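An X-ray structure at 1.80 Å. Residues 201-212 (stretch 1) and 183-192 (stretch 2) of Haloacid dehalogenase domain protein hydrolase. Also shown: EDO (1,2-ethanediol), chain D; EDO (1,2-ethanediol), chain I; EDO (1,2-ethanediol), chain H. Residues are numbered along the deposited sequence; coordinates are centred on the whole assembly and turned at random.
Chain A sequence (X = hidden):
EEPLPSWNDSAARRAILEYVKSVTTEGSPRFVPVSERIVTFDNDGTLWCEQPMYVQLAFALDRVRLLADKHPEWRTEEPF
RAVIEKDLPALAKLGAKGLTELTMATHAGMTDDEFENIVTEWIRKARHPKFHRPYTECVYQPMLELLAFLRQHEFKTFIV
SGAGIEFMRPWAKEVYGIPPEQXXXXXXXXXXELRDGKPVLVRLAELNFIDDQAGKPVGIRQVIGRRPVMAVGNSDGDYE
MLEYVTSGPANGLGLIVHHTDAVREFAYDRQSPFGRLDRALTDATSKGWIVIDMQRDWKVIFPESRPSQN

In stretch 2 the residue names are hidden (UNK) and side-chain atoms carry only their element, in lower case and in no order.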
# COMPACT_ATOMS: atom_id res chain seq x y z
N LEU A 201 -15.01 -0.57 8.85
CA LEU A 201 -13.82 -1.21 9.39
C LEU A 201 -13.66 -0.74 10.83
O LEU A 201 -13.71 0.46 11.10
CB LEU A 201 -12.56 -0.85 8.60
CG LEU A 201 -12.29 -1.56 7.27
CD1 LEU A 201 -12.41 -3.08 7.38
CD2 LEU A 201 -13.19 -1.04 6.17
N VAL A 202 -13.47 -1.71 11.72
CA VAL A 202 -13.36 -1.47 13.16
C VAL A 202 -11.93 -1.71 13.61
O VAL A 202 -11.32 -2.71 13.24
CB VAL A 202 -14.32 -2.40 13.93
CG1 VAL A 202 -14.17 -2.23 15.43
CG2 VAL A 202 -15.75 -2.14 13.50
N ARG A 203 -11.41 -0.79 14.42
CA ARG A 203 -10.07 -0.90 14.98
C ARG A 203 -10.01 -1.95 16.09
O ARG A 203 -10.85 -1.97 17.00
CB ARG A 203 -9.62 0.45 15.53
CG ARG A 203 -9.52 1.56 14.50
CD ARG A 203 -9.31 2.90 15.18
NE ARG A 203 -8.20 2.83 16.13
CZ ARG A 203 -6.93 3.08 15.85
NH1 ARG A 203 -6.55 3.49 14.64
NH2 ARG A 203 -6.02 2.95 16.82
N LEU A 204 -9.01 -2.82 16.02
CA LEU A 204 -8.79 -3.85 17.03
C LEU A 204 -7.68 -3.44 18.00
O LEU A 204 -6.87 -2.56 17.71
CB LEU A 204 -8.42 -5.17 16.36
CG LEU A 204 -9.43 -5.71 15.33
CD1 LEU A 204 -8.92 -7.02 14.76
CD2 LEU A 204 -10.80 -5.88 15.96
N ALA A 205 -7.67 -4.08 19.17
CA ALA A 205 -6.62 -3.87 20.16
C ALA A 205 -5.48 -4.83 19.88
O ALA A 205 -5.07 -5.61 20.74
CB ALA A 205 -7.18 -4.08 21.57
N GLU A 206 -4.97 -4.77 18.66
CA GLU A 206 -3.94 -5.67 18.19
C GLU A 206 -3.07 -4.91 17.20
O GLU A 206 -3.59 -4.21 16.34
CB GLU A 206 -4.61 -6.86 17.50
CG GLU A 206 -3.81 -8.14 17.51
CD GLU A 206 -4.52 -9.27 16.79
OE1 GLU A 206 -5.77 -9.25 16.73
OE2 GLU A 206 -3.82 -10.17 16.27
N LEU A 207 -1.75 -5.04 17.35
CA LEU A 207 -0.81 -4.38 16.44
C LEU A 207 -0.81 -5.08 15.09
O LEU A 207 -0.86 -6.30 15.01
CB LEU A 207 0.62 -4.42 16.99
CG LEU A 207 0.95 -3.54 18.19
CD1 LEU A 207 2.41 -3.75 18.58
CD2 LEU A 207 0.67 -2.07 17.90
N ASN A 208 -0.74 -4.29 14.03
CA ASN A 208 -0.57 -4.83 12.69
C ASN A 208 0.88 -4.70 12.24
O ASN A 208 1.48 -5.67 11.78
CB ASN A 208 -1.50 -4.11 11.71
CG ASN A 208 -1.43 -4.68 10.31
OD1 ASN A 208 -1.46 -5.89 10.13
ND2 ASN A 208 -1.33 -3.81 9.31
N PHE A 209 1.44 -3.50 12.36
CA PHE A 209 2.77 -3.23 11.84
C PHE A 209 3.39 -2.00 12.48
O PHE A 209 2.70 -1.00 12.69
CB PHE A 209 2.70 -3.07 10.32
CG PHE A 209 4.04 -3.00 9.66
CD1 PHE A 209 4.82 -4.15 9.52
CD2 PHE A 209 4.54 -1.79 9.18
CE1 PHE A 209 6.06 -4.08 8.91
CE2 PHE A 209 5.78 -1.73 8.57
CZ PHE A 209 6.54 -2.87 8.43
N ILE A 210 4.69 -2.09 12.77
CA ILE A 210 5.48 -0.98 13.27
C ILE A 210 6.51 -0.61 12.20
O ILE A 210 7.42 -1.38 11.90
CB ILE A 210 6.21 -1.34 14.59
CG1 ILE A 210 5.19 -1.77 15.66
CG2 ILE A 210 7.06 -0.18 15.08
CD1 ILE A 210 4.09 -0.76 15.94
N ASP A 211 6.35 0.59 11.64
CA ASP A 211 7.09 1.03 10.47
C ASP A 211 8.28 1.92 10.85
O ASP A 211 8.35 3.10 10.48
CB ASP A 211 6.14 1.80 9.55
CG ASP A 211 6.79 2.21 8.23
OD1 ASP A 211 7.40 1.33 7.59
OD2 ASP A 211 6.65 3.40 7.84
N ASP A 212 9.23 1.34 11.58
CA ASP A 212 10.43 2.07 12.00
C ASP A 212 11.67 1.19 11.93
O ASP A 212 11.57 -0.04 11.96
CB ASP A 212 10.24 2.64 13.40
CG ASP A 212 11.16 3.83 13.71
OD1 ASP A 212 11.77 4.41 12.78
OD2 ASP A 212 11.27 4.19 14.89
N UNK A 183 0.81 7.01 1.88
CA UNK A 183 1.25 7.17 3.26
C UNK A 183 1.46 5.76 3.82
O UNK A 183 0.57 4.92 3.75
c UNK A 183 -0.05 9.31 3.55
c UNK A 183 0.70 8.01 5.57
c UNK A 183 0.22 7.92 4.12
N UNK A 184 2.66 5.52 4.34
CA UNK A 184 3.01 4.25 4.96
C UNK A 184 3.38 4.57 6.40
O UNK A 184 4.14 5.51 6.66
c UNK A 184 4.94 2.80 1.93
c UNK A 184 3.77 3.19 2.82
c UNK A 184 4.68 2.35 4.98
c UNK A 184 4.19 3.58 4.24
N UNK A 185 2.82 3.81 7.33
CA UNK A 185 3.04 4.08 8.74
C UNK A 185 2.79 2.85 9.60
O UNK A 185 2.58 1.75 9.09
N UNK A 186 2.81 3.06 10.90
CA UNK A 186 2.46 1.99 11.83
C UNK A 186 0.94 1.86 11.89
O UNK A 186 0.22 2.83 11.63
o UNK A 186 4.45 2.30 13.19
c UNK A 186 3.03 2.27 13.22
N UNK A 187 0.45 0.68 12.24
CA UNK A 187 -0.99 0.43 12.21
C UNK A 187 -1.44 -0.64 13.22
O UNK A 187 -0.64 -1.46 13.68
o UNK A 187 -0.71 -1.14 10.35
c UNK A 187 -1.41 0.02 10.79
N UNK A 188 -2.72 -0.58 13.56
CA UNK A 188 -3.41 -1.67 14.26
C UNK A 188 -4.19 -2.49 13.25
O UNK A 188 -4.42 -2.04 12.11
c UNK A 188 -3.65 -0.32 16.36
c UNK A 188 -4.39 -1.16 15.34
c UNK A 188 -5.56 -0.37 14.72
N UNK A 189 -4.61 -3.68 13.65
CA UNK A 189 -5.44 -4.52 12.81
C UNK A 189 -6.86 -3.97 12.73
O UNK A 189 -7.33 -3.29 13.65
c UNK A 189 -2.90 -8.83 13.57
c UNK A 189 -4.26 -8.16 13.41
n UNK A 189 -2.09 -8.72 12.33
c UNK A 189 -5.45 -5.96 13.30
c UNK A 189 -4.11 -6.67 13.16
N UNK A 190 -7.52 -4.27 11.61
CA UNK A 190 -8.91 -3.91 11.39
C UNK A 190 -9.76 -5.16 11.20
O UNK A 190 -9.27 -6.21 10.81
c UNK A 190 -8.33 -1.70 10.17
c UNK A 190 -8.43 -1.03 8.80
c UNK A 190 -9.04 -3.05 10.13
c UNK A 190 -8.91 -0.81 11.26
N UNK A 191 -11.06 -5.01 11.47
CA UNK A 191 -12.04 -6.07 11.24
C UNK A 191 -13.21 -5.46 10.47
O UNK A 191 -13.65 -4.36 10.79
n UNK A 191 -15.44 -7.25 15.95
c UNK A 191 -13.67 -7.61 12.52
c UNK A 191 -14.78 -6.85 14.67
c UNK A 191 -12.51 -6.63 12.59
c UNK A 191 -14.17 -8.02 13.90
N UNK A 192 -13.70 -6.17 9.46
CA UNK A 192 -14.86 -5.75 8.68
C UNK A 192 -16.14 -6.22 9.35
O UNK A 192 -16.26 -7.39 9.71
o UNK A 192 -19.13 -5.21 3.78
c UNK A 192 -16.05 -4.82 5.71
c UNK A 192 -18.02 -6.71 5.27
c UNK A 192 -16.96 -6.99 6.12
c UNK A 192 -14.80 -6.35 7.28
c UNK A 192 -15.96 -6.04 6.36
c UNK A 192 -17.11 -4.54 4.85
c UNK A 192 -18.08 -5.48 4.63
C1 EDO D . 2.29 -0.09 6.55
O1 EDO D . 1.68 1.15 6.16
C2 EDO D . 1.34 -0.94 7.40
O2 EDO D . 0.93 -0.25 8.58
C1 EDO I . -2.40 -4.63 6.15
O1 EDO I . -1.24 -3.81 6.36
C2 EDO I . -2.05 -5.74 5.19
O2 EDO I . -0.84 -6.37 5.63
C1 EDO H . 7.39 8.57 15.41
O1 EDO H . 8.07 9.22 14.33
C2 EDO H . 8.28 7.51 16.04
O2 EDO H . 8.97 6.78 15.02
O HOH W 1 -2.80 -8.14 9.19

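Position 183 carries three carbons, one bearing the other two, and touches nothing on stretch 1; this is V183. Position 184 has four carbons, forked at the first, with one arm two carbons long. That is isoleucine, I184, and its CG2 lies 3.6 Å from D211 OD2.

Position 185 has no side-chain atoms, so it is G185. Its backbone binds the chain D ethanediol, N to O1 at 3.1 Å, and its O lies 4.0 Å from F209 CD2, at the ring edge. Position 186 shows one carbon and one oxygen, and the oxygen accepts a hydrogen bond from D211 N at 3.0 Å: S186.

Position 187 has the same two atoms. Its oxygen takes a hydrogen bond from N208 ND2 at 2.9 Å and gives one to O2 of the chain D ethanediol at 2.6 Å, so S187 uses its hydroxyl both ways. Position 188 is again three carbons forked at the first, one of them 3.9 Å from R203 CZ; this is V188, with CG2 over one face of the guanidinium.

Position 189 is a row of four carbons ending in nitrogen, reaching past E206 and N208: K189. Its CE is 3.2 Å from E206 OE2, but NZ stands 4.5 Å from that same OE2, too far for a salt bridge. A water instead links NZ, weakly, to N208 OD1.

Position 190 has four carbons forked at the second, beside L201 and R203. It is L190, with CD1 4.1 Å from L201 CB. Position 191 repeats the four-carbon row with a terminal nitrogen; K191 sets its CB 3.9 Å from L204 CD2. Position 192 has one carbon, then a six-carbon ring bearing an oxygen: Y192, with L201 CD1 at its ring edge.

The contact works as an antiparallel pairing that absorbs a corner. V202 and K191 exchange bonds, V202 N to K191 O at 2.8 Å and K191 N to V202 O at 2.9 Å, while L201, R203, L190 and Y192 share one face. Around the turn at A205 and E206 the register slips by two, yet K189 still uses both backbone groups, its N to E206 O and its O to L204 N, each at 2.9 Å. A second bulge lets S187 O accept from both N208 N at 2.9 Å and F209 N at 3.2 Å. The rule is to keep the backbone bonded through each slip and let side chains such as N208 and S186 add bonds around the irregular end.

Stretch 2 (183-192) VIGSSVKLKY
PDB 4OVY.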